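Long-range contacts in aldo-keto reductase AKR2E4 (Bombyx mori, PDB 3WCZ), which reduces 3-dehydroecdysone and some other carbonyl compounds with NADPH, not NADH, and may help regulate molting in the silkworm: residues 43-49 / 266-270; 116-120 / 139-143; 154-160 / 176-181. All coordinates share one frame. Numbering follows the deposited sequence.

Interaction 1. Residues 43-49 / 266-270. With NAP (NADP nicotinamide-adenine-dinucleotide phosphate), chain B.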
loop_
_atom_site.group_PDB
_atom_site.type_symbol
_atom_site.label_atom_id
_atom_site.label_comp_id
_atom_site.label_asym_id
_atom_site.label_seq_id
_atom_site.Cartn_x
_atom_site.Cartn_y
_atom_site.Cartn_z
ATOM N N TRP A 43 14.807 -10.252 2.848
ATOM C CA TRP A 43 14.407 -10.814 4.119
ATOM C C TRP A 43 12.897 -11.117 4.176
ATOM O O TRP A 43 12.456 -12.111 4.755
ATOM C CB TRP A 43 14.762 -9.856 5.247
ATOM C CG TRP A 43 16.166 -9.941 5.726
ATOM C CD1 TRP A 43 17.003 -11.015 5.629
ATOM C CD2 TRP A 43 16.882 -8.918 6.436
ATOM N NE1 TRP A 43 18.203 -10.729 6.253
ATOM C CE2 TRP A 43 18.157 -9.452 6.746
ATOM C CE3 TRP A 43 16.582 -7.612 6.826
ATOM C CZ2 TRP A 43 19.128 -8.716 7.423
ATOM C CZ3 TRP A 43 17.552 -6.883 7.515
ATOM C CH2 TRP A 43 18.805 -7.439 7.800
ATOM N N ALA A 44 12.097 -10.213 3.607
ATOM C CA ALA A 44 10.649 -10.399 3.601
ATOM C C ALA A 44 10.292 -11.658 2.838
ATOM O O ALA A 44 9.540 -12.496 3.319
ATOM C CB ALA A 44 9.952 -9.188 3.014
ATOM N N ILE A 45 10.833 -11.807 1.637
ATOM C CA ILE A 45 10.549 -13.014 0.871
ATOM C C ILE A 45 11.016 -14.267 1.614
ATOM O O ILE A 45 10.310 -15.263 1.654
ATOM C CB ILE A 45 11.168 -12.910 -0.537
ATOM C CG1 ILE A 45 10.506 -11.756 -1.314
ATOM C CG2 ILE A 45 11.040 -14.231 -1.295
ATOM C CD1 ILE A 45 11.206 -11.387 -2.610
ATOM N N GLU A 46 12.180 -14.189 2.235
ATOM C CA GLU A 46 12.712 -15.301 2.997
ATOM C C GLU A 46 11.761 -15.661 4.144
ATOM O O GLU A 46 11.586 -16.845 4.476
ATOM C CB GLU A 46 14.109 -14.945 3.522
ATOM C CG GLU A 46 14.755 -16.078 4.310
ATOM C CD GLU A 46 15.997 -15.682 5.094
ATOM O OE1 GLU A 46 16.178 -14.489 5.405
ATOM O OE2 GLU A 46 16.790 -16.606 5.415
ATOM N N ALA A 47 11.154 -14.652 4.759
ATOM C CA ALA A 47 10.208 -14.833 5.867
ATOM C C ALA A 47 8.808 -15.210 5.426
ATOM O O ALA A 47 7.912 -15.372 6.261
ATOM C CB ALA A 47 10.150 -13.569 6.716
ATOM N N GLY A 48 8.594 -15.368 4.125
ATOM C CA GLY A 48 7.294 -15.772 3.611
ATOM C C GLY A 48 6.437 -14.739 2.910
ATOM O O GLY A 48 5.386 -15.079 2.379
ATOM N N TYR A 49 6.889 -13.490 2.871
ATOM C CA TYR A 49 6.149 -12.488 2.101
ATOM C C TYR A 49 6.199 -12.851 0.623
ATOM O O TYR A 49 7.230 -13.326 0.106
ATOM C CB TYR A 49 6.772 -11.100 2.225
ATOM C CG TYR A 49 6.621 -10.372 3.518
ATOM C CD1 TYR A 49 7.205 -10.850 4.688
ATOM C CD2 TYR A 49 5.966 -9.147 3.573
ATOM C CE1 TYR A 49 7.128 -10.138 5.873
ATOM C CE2 TYR A 49 5.896 -8.416 4.748
ATOM C CZ TYR A 49 6.464 -8.918 5.897
ATOM O OH TYR A 49 6.412 -8.187 7.052
ATOM N N ILE A 266 10.242 -7.485 10.318
ATOM C CA ILE A 266 9.692 -7.983 9.056
ATOM C C ILE A 266 9.002 -9.312 9.309
ATOM O O ILE A 266 7.863 -9.542 8.910
ATOM C CB ILE A 266 10.832 -8.101 8.002
ATOM C CG1 ILE A 266 11.247 -6.715 7.481
ATOM C CG2 ILE A 266 10.419 -8.998 6.862
ATOM C CD1 ILE A 266 12.539 -6.700 6.698
ATOM N N ALA A 267 9.668 -10.224 10.002
ATOM C CA ALA A 267 9.074 -11.506 10.243
ATOM C C ALA A 267 7.824 -11.406 11.134
ATOM O O ALA A 267 6.820 -12.117 10.915
ATOM C CB ALA A 267 10.094 -12.440 10.877
ATOM N N GLN A 268 7.881 -10.558 12.154
ATOM C CA GLN A 268 6.721 -10.384 13.037
ATOM C C GLN A 268 5.505 -9.864 12.296
ATOM O O GLN A 268 4.375 -10.248 12.580
ATOM C CB GLN A 268 7.077 -9.417 14.149
ATOM C CG GLN A 268 8.070 -10.011 15.123
ATOM C CD GLN A 268 8.374 -9.102 16.291
ATOM O OE1 GLN A 268 8.482 -7.884 16.155
ATOM N NE2 GLN A 268 8.506 -9.703 17.467
ATOM N N ASN A 269 5.748 -9.011 11.310
ATOM C CA ASN A 269 4.667 -8.262 10.684
ATOM C C ASN A 269 3.794 -9.109 9.743
ATOM O O ASN A 269 2.722 -8.668 9.347
ATOM C CB ASN A 269 5.228 -7.045 9.941
ATOM C CG ASN A 269 5.697 -5.946 10.860
ATOM O OD1 ASN A 269 5.397 -5.951 12.063
ATOM N ND2 ASN A 269 6.462 -5.019 10.327
ATOM N N ILE A 270 4.215 -10.336 9.440
ATOM C CA ILE A 270 3.373 -11.241 8.648
ATOM C C ILE A 270 2.788 -12.366 9.517
ATOM O O ILE A 270 1.960 -13.132 9.044
ATOM C CB ILE A 270 4.161 -11.774 7.414
ATOM C CG1 ILE A 270 3.221 -12.395 6.384
ATOM C CG2 ILE A 270 5.246 -12.730 7.847
ATOM C CD1 ILE A 270 3.856 -12.471 5.016
HETATM P PA NAP B . 4.511 2.176 8.486
HETATM O O1A NAP B . 4.597 0.806 7.954
HETATM O O2A NAP B . 3.259 2.817 8.840
HETATM O O5B NAP B . 5.518 2.447 9.646
HETATM C C5B NAP B . 6.863 2.088 9.539
HETATM C C4B NAP B . 7.673 2.333 10.804
HETATM O O4B NAP B . 7.281 1.384 11.815
HETATM C C3B NAP B . 9.145 2.248 10.671
HETATM O O3B NAP B . 9.693 3.243 11.500
HETATM C C2B NAP B . 9.441 0.908 11.148
HETATM O O2B NAP B . 10.758 0.739 11.633
HETATM C C1B NAP B . 8.430 0.694 12.243
HETATM N N9A NAP B . 8.010 -0.669 12.491
HETATM C C8A NAP B . 7.752 -1.597 11.546
HETATM N N7A NAP B . 7.275 -2.704 12.077
HETATM C C5A NAP B . 7.220 -2.515 13.433
HETATM C C6A NAP B . 6.810 -3.318 14.502
HETATM N N6A NAP B . 6.356 -4.634 14.368
HETATM N N1A NAP B . 6.898 -2.777 15.729
HETATM C C2A NAP B . 7.334 -1.530 15.906
HETATM N N3A NAP B . 7.724 -0.724 14.903
HETATM C C4A NAP B . 7.652 -1.221 13.659
HETATM O O3 NAP B . 5.249 3.108 7.385
HETATM P PN NAP B . 4.904 3.904 6.048
HETATM O O1N NAP B . 6.144 3.830 5.236
HETATM O O2N NAP B . 4.364 5.235 6.435
HETATM O O5D NAP B . 3.721 3.123 5.331
HETATM C C5D NAP B . 3.886 1.814 4.897
HETATM C C4D NAP B . 3.966 1.626 3.376
HETATM O O4D NAP B . 2.758 2.008 2.745
HETATM C C3D NAP B . 4.996 2.465 2.691
HETATM O O3D NAP B . 6.316 2.029 2.946
HETATM C C2D NAP B . 4.565 2.388 1.312
HETATM O O2D NAP B . 4.867 1.136 0.763
HETATM C C1D NAP B . 3.071 2.571 1.465
HETATM N N1N NAP B . 2.521 3.931 1.408
HETATM C C2N NAP B . 1.819 4.329 0.331
HETATM C C3N NAP B . 1.290 5.594 0.286
HETATM C C7N NAP B . 0.488 5.938 -0.912
HETATM O O7N NAP B . -0.052 5.067 -1.636
HETATM N N7N NAP B . 0.243 7.251 -1.107
HETATM C C4N NAP B . 1.527 6.523 1.316
HETATM C C5N NAP B . 2.244 6.097 2.443
HETATM C C6N NAP B . 2.719 4.792 2.441
HETATM P P2B NAP B . 11.741 -0.399 11.080
HETATM O O1X NAP B . 13.056 -0.126 11.837
HETATM O O2X NAP B . 11.187 -1.701 11.463
HETATM O O3X NAP B . 11.870 -0.195 9.591
HETATM O O HOH W 1 7.054 -5.349 7.428
#
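Tyr49 is the central side chain here. Its chi1 is m, and its CA-to-CB bond runs sideways to helix 263-270, yet the ring reaches across to it. The hydroxyl OH of Tyr49 donates a hydrogen bond to the backbone O of Ile266, 2.7 Å away. Ile270, t at both chi1 and chi2, places CD1 over one face of the Tyr49 ring, a CH-pi contact with Ile270 CD1 3.9 Å from the Tyr49 ring centroid. Ile266 is m,t, which turns CG2 to Ala44 and Tyr49 and CD1 to Trp43. Ile266 CG2 packs 3.9 Å from Ala44 CB and 3.6 Å from Tyr49 CE1, and Ile266 CD1 lies 4.1 Å from Trp43 CB, at the edge of the indole. Most of that ring extends beyond the contact.

In the TIM barrel of the aldo-keto reductases, this contact joins the end of helix 35-46, which follows the first barrel strand, to helix 263-270, which follows the eighth. Helix 35-46 closes in a Schellman motif, with Gly48 at positive phi. Small Ala47 lets the backbones approach, with Ala47 CB 4.3 Å from Ala267 CB.

A water bridges Tyr49 OH (2.9 Å) and Asn269 ND2 (3.0 Å). Asn269 also grips the NADP adenine: NAP N6A donates to Asn269 OD1 at 2.8 Å, and Asn269 ND2 donates to NAP N7A at 3.0 Å.

Interaction 2. Residues 116-120 / 139-143. With NAP (NADP nicotinamide-adenine-dinucleotide phosphate), chain B.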
loop_
_atom_site.group_PDB
_atom_site.type_symbol
_atom_site.label_atom_id
_atom_site.label_comp_id
_atom_site.label_asym_id
_atom_site.label_seq_id
_atom_site.Cartn_x
_atom_site.Cartn_y
_atom_site.Cartn_z
ATOM N N LEU A 116 0.328 -5.524 -10.017
ATOM C CA LEU A 116 -0.648 -4.466 -9.748
ATOM C C LEU A 116 0.008 -3.132 -10.026
ATOM O O LEU A 116 1.050 -2.824 -9.479
ATOM C CB LEU A 116 -1.114 -4.525 -8.286
ATOM C CG LEU A 116 -2.119 -3.472 -7.855
ATOM C CD1 LEU A 116 -3.384 -3.473 -8.650
ATOM C CD2 LEU A 116 -2.436 -3.708 -6.396
ATOM N N TYR A 117 -0.609 -2.356 -10.905
ATOM C CA TYR A 117 -0.210 -0.972 -11.159
ATOM C C TYR A 117 -1.298 -0.054 -10.646
ATOM O O TYR A 117 -2.484 -0.244 -10.930
ATOM C CB TYR A 117 -0.004 -0.747 -12.639
ATOM C CG TYR A 117 0.875 0.416 -13.014
ATOM C CD1 TYR A 117 2.005 0.733 -12.285
ATOM C CD2 TYR A 117 0.618 1.179 -14.144
ATOM C CE1 TYR A 117 2.843 1.770 -12.656
ATOM C CE2 TYR A 117 1.444 2.221 -14.519
ATOM C CZ TYR A 117 2.558 2.508 -13.771
ATOM O OH TYR A 117 3.382 3.534 -14.196
ATOM N N LEU A 118 -0.895 0.950 -9.860
ATOM C CA LEU A 118 -1.810 1.907 -9.248
ATOM C C LEU A 118 -1.556 3.317 -9.719
ATOM O O LEU A 118 -0.395 3.739 -9.808
ATOM C CB LEU A 118 -1.632 1.906 -7.727
ATOM C CG LEU A 118 -1.852 0.560 -7.031
ATOM C CD1 LEU A 118 -1.585 0.715 -5.543
ATOM C CD2 LEU A 118 -3.233 0.027 -7.241
ATOM N N ILE A 119 -2.633 4.071 -9.917
ATOM C CA ILE A 119 -2.495 5.509 -10.036
ATOM C C ILE A 119 -2.196 6.026 -8.621
ATOM O O ILE A 119 -3.013 5.830 -7.710
ATOM C CB ILE A 119 -3.781 6.175 -10.567
ATOM C CG1 ILE A 119 -4.190 5.588 -11.921
ATOM C CG2 ILE A 119 -3.572 7.693 -10.649
ATOM C CD1 ILE A 119 -5.406 6.304 -12.518
ATOM N N HIS A 120 -1.056 6.673 -8.404
ATOM C CA HIS A 120 -0.597 6.979 -7.043
ATOM C C HIS A 120 -1.488 8.006 -6.341
ATOM O O HIS A 120 -1.785 7.871 -5.157
ATOM C CB HIS A 120 0.875 7.454 -7.107
ATOM C CG HIS A 120 1.634 7.294 -5.825
ATOM N ND1 HIS A 120 2.978 6.997 -5.799
ATOM C CD2 HIS A 120 1.244 7.420 -4.533
ATOM C CE1 HIS A 120 3.381 6.943 -4.535
ATOM N NE2 HIS A 120 2.344 7.176 -3.750
ATOM N N THR A 139 -6.253 9.111 -17.404
ATOM C CA THR A 139 -5.147 8.322 -16.906
ATOM C C THR A 139 -5.588 6.854 -16.836
ATOM O O THR A 139 -4.837 5.932 -17.162
ATOM C CB THR A 139 -4.758 8.835 -15.511
ATOM O OG1 THR A 139 -4.636 10.263 -15.550
ATOM C CG2 THR A 139 -3.463 8.216 -15.017
ATOM N N TRP A 140 -6.829 6.649 -16.392
ATOM C CA TRP A 140 -7.365 5.299 -16.235
ATOM C C TRP A 140 -7.452 4.602 -17.585
ATOM O O TRP A 140 -7.259 3.373 -17.658
ATOM C CB TRP A 140 -8.721 5.337 -15.524
ATOM C CG TRP A 140 -9.219 3.983 -15.135
ATOM C CD1 TRP A 140 -10.285 3.324 -15.664
ATOM C CD2 TRP A 140 -8.647 3.110 -14.168
ATOM N NE1 TRP A 140 -10.414 2.090 -15.076
ATOM C CE2 TRP A 140 -9.430 1.947 -14.133
ATOM C CE3 TRP A 140 -7.534 3.200 -13.318
ATOM C CZ2 TRP A 140 -9.140 0.877 -13.287
ATOM C CZ3 TRP A 140 -7.251 2.142 -12.497
ATOM C CH2 TRP A 140 -8.042 1.005 -12.483
ATOM N N GLN A 141 -7.722 5.330 -18.660
ATOM C CA GLN A 141 -7.682 4.686 -19.939
ATOM C C GLN A 141 -6.282 4.182 -20.293
ATOM O O GLN A 141 -6.135 3.092 -20.840
ATOM C CB GLN A 141 -8.191 5.610 -20.993
ATOM C CG GLN A 141 -8.221 4.895 -22.238
ATOM C CD GLN A 141 -8.828 5.695 -23.278
ATOM O OE1 GLN A 141 -9.473 6.714 -23.006
ATOM N NE2 GLN A 141 -8.648 5.250 -24.503
ATOM N N GLY A 142 -5.242 4.925 -19.910
ATOM C CA GLY A 142 -3.884 4.446 -20.071
ATOM C C GLY A 142 -3.646 3.195 -19.223
ATOM O O GLY A 142 -2.915 2.307 -19.634
ATOM N N MET A 143 -4.221 3.161 -18.016
ATOM C CA MET A 143 -4.130 1.989 -17.151
ATOM C C MET A 143 -4.795 0.783 -17.815
ATOM O O MET A 143 -4.237 -0.323 -17.779
ATOM C CB MET A 143 -4.756 2.243 -15.775
ATOM C CG MET A 143 -4.099 3.385 -14.998
ATOM S SD MET A 143 -2.379 3.119 -14.472
ATOM C CE MET A 143 -2.672 2.025 -13.077
HETATM P PA NAP B . 4.511 2.176 8.486
HETATM O O1A NAP B . 4.597 0.806 7.954
HETATM O O2A NAP B . 3.259 2.817 8.840
HETATM O O5B NAP B . 5.518 2.447 9.646
HETATM C C5B NAP B . 6.863 2.088 9.539
HETATM C C4B NAP B . 7.673 2.333 10.804
HETATM O O4B NAP B . 7.281 1.384 11.815
HETATM C C3B NAP B . 9.145 2.248 10.671
HETATM O O3B NAP B . 9.693 3.243 11.500
HETATM C C2B NAP B . 9.441 0.908 11.148
HETATM O O2B NAP B . 10.758 0.739 11.633
HETATM C C1B NAP B . 8.430 0.694 12.243
HETATM N N9A NAP B . 8.010 -0.669 12.491
HETATM C C8A NAP B . 7.752 -1.597 11.546
HETATM N N7A NAP B . 7.275 -2.704 12.077
HETATM C C5A NAP B . 7.220 -2.515 13.433
HETATM C C6A NAP B . 6.810 -3.318 14.502
HETATM N N6A NAP B . 6.356 -4.634 14.368
HETATM N N1A NAP B . 6.898 -2.777 15.729
HETATM C C2A NAP B . 7.334 -1.530 15.906
HETATM N N3A NAP B . 7.724 -0.724 14.903
HETATM C C4A NAP B . 7.652 -1.221 13.659
HETATM O O3 NAP B . 5.249 3.108 7.385
HETATM P PN NAP B . 4.904 3.904 6.048
HETATM O O1N NAP B . 6.144 3.830 5.236
HETATM O O2N NAP B . 4.364 5.235 6.435
HETATM O O5D NAP B . 3.721 3.123 5.331
HETATM C C5D NAP B . 3.886 1.814 4.897
HETATM C C4D NAP B . 3.966 1.626 3.376
HETATM O O4D NAP B . 2.758 2.008 2.745
HETATM C C3D NAP B . 4.996 2.465 2.691
HETATM O O3D NAP B . 6.316 2.029 2.946
HETATM C C2D NAP B . 4.565 2.388 1.312
HETATM O O2D NAP B . 4.867 1.136 0.763
HETATM C C1D NAP B . 3.071 2.571 1.465
HETATM N N1N NAP B . 2.521 3.931 1.408
HETATM C C2N NAP B . 1.819 4.329 0.331
HETATM C C3N NAP B . 1.290 5.594 0.286
HETATM C C7N NAP B . 0.488 5.938 -0.912
HETATM O O7N NAP B . -0.052 5.067 -1.636
HETATM N N7N NAP B . 0.243 7.251 -1.107
HETATM C C4N NAP B . 1.527 6.523 1.316
HETATM C C5N NAP B . 2.244 6.097 2.443
HETATM C C6N NAP B . 2.719 4.792 2.441
HETATM P P2B NAP B . 11.741 -0.399 11.080
HETATM O O1X NAP B . 13.056 -0.126 11.837
HETATM O O2X NAP B . 11.187 -1.701 11.463
HETATM O O3X NAP B . 11.870 -0.195 9.591
#
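Strand 114-119 starts this contact at Tyr117, which points toward helix 136-148. Tyr117 O lies 3.1 Å from Met143 CE, and Tyr117 CD2 is 3.6 Å from the same methyl. The Met143 sulfur SD sits 4.5 Å from the Tyr117 ring centroid in an oblique Met-aromatic contact. Met143 is m at all three chi angles and reaches out so that its methyl CE abuts the backbone between Tyr117 and Ile119. Leu118 points the other way, into the barrel, close to Ser158 and Asp53 of the NADP site.

This is an outer helix packed on a barrel strand, the repeating arrangement of a TIM barrel. The segments 116-119 and 139-143 run nearly antiparallel, at 173°, with their axes 9.7 Å apart.

Ile119 points to the helix again. Ile119 CG1 meets Met143 CG at 3.8 Å. Ile119 CD1 touches Thr139 CG2 at 3.7 Å and the edge of the Trp140 indole at CE3, 3.8 Å away. No hydrogen bond crosses the interface. The polar ends of the helix residues bond to other parts: Thr139 OG1 to His93 O, and Trp140 NE1 to Ile174 O. At His120 the strand has ended, and His120 NE2 comes within 3.4 Å of the nicotinamide amide nitrogen, NAP N7N.

Interaction 3. Residues 154-160 / 176-181. With NAP (NADP nicotinamide-adenine-dinucleotide phosphate), chain B; EDO (1,2-ethanediol), chain F.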
loop_
_atom_site.group_PDB
_atom_site.type_symbol
_atom_site.label_atom_id
_atom_site.label_comp_id
_atom_site.label_asym_id
_atom_site.label_seq_id
_atom_site.Cartn_x
_atom_site.Cartn_y
_atom_site.Cartn_z
ATOM N N SER A 154 -3.197 -6.594 -13.055
ATOM C CA SER A 154 -4.333 -5.881 -12.463
ATOM C C SER A 154 -4.020 -4.397 -12.343
ATOM O O SER A 154 -2.862 -4.016 -12.254
ATOM C CB SER A 154 -4.630 -6.394 -11.047
ATOM O OG SER A 154 -4.997 -7.768 -11.059
ATOM N N ILE A 155 -5.071 -3.589 -12.316
ATOM C CA ILE A 155 -4.952 -2.150 -12.214
ATOM C C ILE A 155 -5.844 -1.618 -11.104
ATOM O O ILE A 155 -6.936 -2.118 -10.860
ATOM C CB ILE A 155 -5.247 -1.430 -13.574
ATOM C CG1 ILE A 155 -6.610 -1.840 -14.157
ATOM C CG2 ILE A 155 -4.105 -1.695 -14.544
ATOM C CD1 ILE A 155 -6.952 -0.998 -15.379
ATOM N N GLY A 156 -5.350 -0.602 -10.395
ATOM C CA GLY A 156 -6.124 0.045 -9.353
ATOM C C GLY A 156 -5.662 1.467 -9.117
ATOM O O GLY A 156 -4.936 2.064 -9.935
ATOM N N VAL A 157 -6.122 2.025 -8.006
ATOM C CA VAL A 157 -5.841 3.412 -7.695
ATOM C C VAL A 157 -5.387 3.559 -6.252
ATOM O O VAL A 157 -5.448 2.602 -5.453
ATOM C CB VAL A 157 -7.090 4.305 -7.978
ATOM C CG1 VAL A 157 -7.458 4.252 -9.448
ATOM C CG2 VAL A 157 -8.283 3.935 -7.056
ATOM N N SER A 158 -4.943 4.762 -5.914
ATOM C CA SER A 158 -4.519 5.058 -4.556
ATOM C C SER A 158 -4.928 6.495 -4.251
ATOM O O SER A 158 -4.915 7.363 -5.146
ATOM C CB SER A 158 -3.004 4.877 -4.475
ATOM O OG SER A 158 -2.493 5.053 -3.165
ATOM N N ASN A 159 -5.281 6.758 -3.004
ATOM C CA ASN A 159 -5.644 8.100 -2.570
ATOM C C ASN A 159 -6.850 8.654 -3.324
ATOM O O ASN A 159 -6.978 9.868 -3.496
ATOM C CB ASN A 159 -4.458 9.058 -2.668
ATOM C CG ASN A 159 -3.306 8.623 -1.821
ATOM O OD1 ASN A 159 -2.234 8.192 -2.304
ATOM N ND2 ASN A 159 -3.491 8.739 -0.546
ATOM N N PHE A 160 -7.775 7.781 -3.704
ATOM C CA PHE A 160 -9.041 8.230 -4.276
ATOM C C PHE A 160 -10.120 8.296 -3.198
ATOM O O PHE A 160 -10.293 7.352 -2.417
ATOM C CB PHE A 160 -9.545 7.314 -5.405
ATOM C CG PHE A 160 -8.922 7.588 -6.757
ATOM C CD1 PHE A 160 -7.550 7.707 -6.907
ATOM C CD2 PHE A 160 -9.714 7.669 -7.899
ATOM C CE1 PHE A 160 -6.995 7.933 -8.150
ATOM C CE2 PHE A 160 -9.150 7.916 -9.149
ATOM C CZ PHE A 160 -7.810 8.026 -9.275
ATOM N N PRO A 176 -11.313 -0.367 -10.610
ATOM C CA PRO A 176 -10.070 -0.734 -9.962
ATOM C C PRO A 176 -10.242 -1.992 -9.127
ATOM O O PRO A 176 -11.321 -2.215 -8.551
ATOM C CB PRO A 176 -9.754 0.493 -9.099
ATOM C CG PRO A 176 -10.975 1.261 -9.029
ATOM C CD PRO A 176 -11.773 0.971 -10.220
ATOM N N VAL A 177 -9.210 -2.825 -9.062
ATOM C CA VAL A 177 -9.230 -3.967 -8.133
ATOM C C VAL A 177 -9.035 -3.524 -6.689
ATOM O O VAL A 177 -9.521 -4.183 -5.779
ATOM C CB VAL A 177 -8.153 -5.032 -8.442
ATOM C CG1 VAL A 177 -8.423 -5.714 -9.773
ATOM C CG2 VAL A 177 -6.736 -4.445 -8.418
ATOM N N ILE A 178 -8.364 -2.380 -6.518
ATOM C CA ILE A 178 -7.878 -1.899 -5.234
ATOM C C ILE A 178 -7.901 -0.387 -5.196
ATOM O O ILE A 178 -7.650 0.258 -6.202
ATOM C CB ILE A 178 -6.436 -2.407 -4.996
ATOM C CG1 ILE A 178 -6.529 -3.823 -4.400
ATOM C CG2 ILE A 178 -5.605 -1.459 -4.057
ATOM C CD1 ILE A 178 -5.292 -4.627 -4.475
ATOM N N ASN A 179 -8.189 0.152 -4.012
ATOM C CA ASN A 179 -7.911 1.528 -3.641
ATOM C C ASN A 179 -6.957 1.462 -2.464
ATOM O O ASN A 179 -7.320 0.913 -1.405
ATOM C CB ASN A 179 -9.205 2.305 -3.324
ATOM C CG ASN A 179 -8.977 3.808 -3.100
ATOM O OD1 ASN A 179 -7.971 4.368 -3.521
ATOM N ND2 ASN A 179 -9.973 4.467 -2.514
ATOM N N GLN A 180 -5.745 1.997 -2.643
ATOM C CA GLN A 180 -4.759 2.004 -1.574
ATOM C C GLN A 180 -4.812 3.342 -0.846
ATOM O O GLN A 180 -4.560 4.402 -1.442
ATOM C CB GLN A 180 -3.355 1.724 -2.137
ATOM C CG GLN A 180 -2.258 1.815 -1.081
ATOM C CD GLN A 180 -0.838 1.467 -1.494
ATOM O OE1 GLN A 180 0.098 2.194 -1.118
ATOM N NE2 GLN A 180 -0.646 0.391 -2.232
ATOM N N ILE A 181 -5.193 3.291 0.425
ATOM C CA ILE A 181 -5.456 4.502 1.203
ATOM C C ILE A 181 -4.882 4.333 2.616
ATOM O O ILE A 181 -4.540 3.216 3.046
ATOM C CB ILE A 181 -6.978 4.821 1.263
ATOM C CG1 ILE A 181 -7.747 3.634 1.810
ATOM C CG2 ILE A 181 -7.459 5.204 -0.125
ATOM C CD1 ILE A 181 -9.234 3.928 2.105
HETATM P PA NAP B . 4.511 2.176 8.486
HETATM O O1A NAP B . 4.597 0.806 7.954
HETATM O O2A NAP B . 3.259 2.817 8.840
HETATM O O5B NAP B . 5.518 2.447 9.646
HETATM C C5B NAP B . 6.863 2.088 9.539
HETATM C C4B NAP B . 7.673 2.333 10.804
HETATM O O4B NAP B . 7.281 1.384 11.815
HETATM C C3B NAP B . 9.145 2.248 10.671
HETATM O O3B NAP B . 9.693 3.243 11.500
HETATM C C2B NAP B . 9.441 0.908 11.148
HETATM O O2B NAP B . 10.758 0.739 11.633
HETATM C C1B NAP B . 8.430 0.694 12.243
HETATM N N9A NAP B . 8.010 -0.669 12.491
HETATM C C8A NAP B . 7.752 -1.597 11.546
HETATM N N7A NAP B . 7.275 -2.704 12.077
HETATM C C5A NAP B . 7.220 -2.515 13.433
HETATM C C6A NAP B . 6.810 -3.318 14.502
HETATM N N6A NAP B . 6.356 -4.634 14.368
HETATM N N1A NAP B . 6.898 -2.777 15.729
HETATM C C2A NAP B . 7.334 -1.530 15.906
HETATM N N3A NAP B . 7.724 -0.724 14.903
HETATM C C4A NAP B . 7.652 -1.221 13.659
HETATM O O3 NAP B . 5.249 3.108 7.385
HETATM P PN NAP B . 4.904 3.904 6.048
HETATM O O1N NAP B . 6.144 3.830 5.236
HETATM O O2N NAP B . 4.364 5.235 6.435
HETATM O O5D NAP B . 3.721 3.123 5.331
HETATM C C5D NAP B . 3.886 1.814 4.897
HETATM C C4D NAP B . 3.966 1.626 3.376
HETATM O O4D NAP B . 2.758 2.008 2.745
HETATM C C3D NAP B . 4.996 2.465 2.691
HETATM O O3D NAP B . 6.316 2.029 2.946
HETATM C C2D NAP B . 4.565 2.388 1.312
HETATM O O2D NAP B . 4.867 1.136 0.763
HETATM C C1D NAP B . 3.071 2.571 1.465
HETATM N N1N NAP B . 2.521 3.931 1.408
HETATM C C2N NAP B . 1.819 4.329 0.331
HETATM C C3N NAP B . 1.290 5.594 0.286
HETATM C C7N NAP B . 0.488 5.938 -0.912
HETATM O O7N NAP B . -0.052 5.067 -1.636
HETATM N N7N NAP B . 0.243 7.251 -1.107
HETATM C C4N NAP B . 1.527 6.523 1.316
HETATM C C5N NAP B . 2.244 6.097 2.443
HETATM C C6N NAP B . 2.719 4.792 2.441
HETATM P P2B NAP B . 11.741 -0.399 11.080
HETATM O O1X NAP B . 13.056 -0.126 11.837
HETATM O O2X NAP B . 11.187 -1.701 11.463
HETATM O O3X NAP B . 11.870 -0.195 9.591
HETATM C C1 EDO F . -8.943 9.022 0.726
HETATM O O1 EDO F . -8.719 9.343 2.109
HETATM C C2 EDO F . -8.077 9.883 -0.142
HETATM O O2 EDO F . -6.704 9.816 0.272
#
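Strands 152-158 and 178-182 are parallel neighbours in the barrel, joined through helix 162-170 as a beta-alpha-beta unit. Backbone hydrogen bonds join the two segments: Val177 N to Ile155 O (3.0 Å), Val157 N to Ile178 O (3.0 Å), Gln180 N to Val157 O (2.9 Å) and Asn159 N to Gln180 O (2.9 Å). Gly156 has no side chain; a CB there would clash with Ile178 O. The Asn179 side chain serves as a further link. Asn179 ND2 donates to Phe160 O at 2.9 Å, and Asn179 OD1 accepts a weak bond from Phe160 N at 3.4 Å.

Ser158 OG lies 2.8 Å from Gln180 O and 2.9 Å from NAP O7N. Asn159 OD1 accepts from NAP N7N at 2.9 Å, while Asn159 ND2 hydrogen-bonds to Tyr206 OH. Gln180 NE2 donates to Asp53. The nicotinamide carboxamide thus meets polar groups at both its oxygen and its nitrogen, which is consistent with a defined orientation of the nicotinamide ring.

Interactions 2 and 3 are close neighbours, with centres 8 Å apart. Strands 114-119 and 152-158 lie side by side in the barrel sheet, and the backbones meet at Tyr117 O to Gly156 N (2.9 Å) and Ile119 N to Gly156 O (3.1 Å), both probable hydrogen bonds. Interaction 1 is remote: its centre is 28 Å from that of interaction 2 and 24 Å from that of interaction 3. NADP spans the gap. Its adenine is held at interaction 1, and its nicotinamide lies at interaction 3, with His120 of interaction 2 beside it. Tyr58, the proton donor by similarity, is about 5 Å from Gln180, measured between side chains.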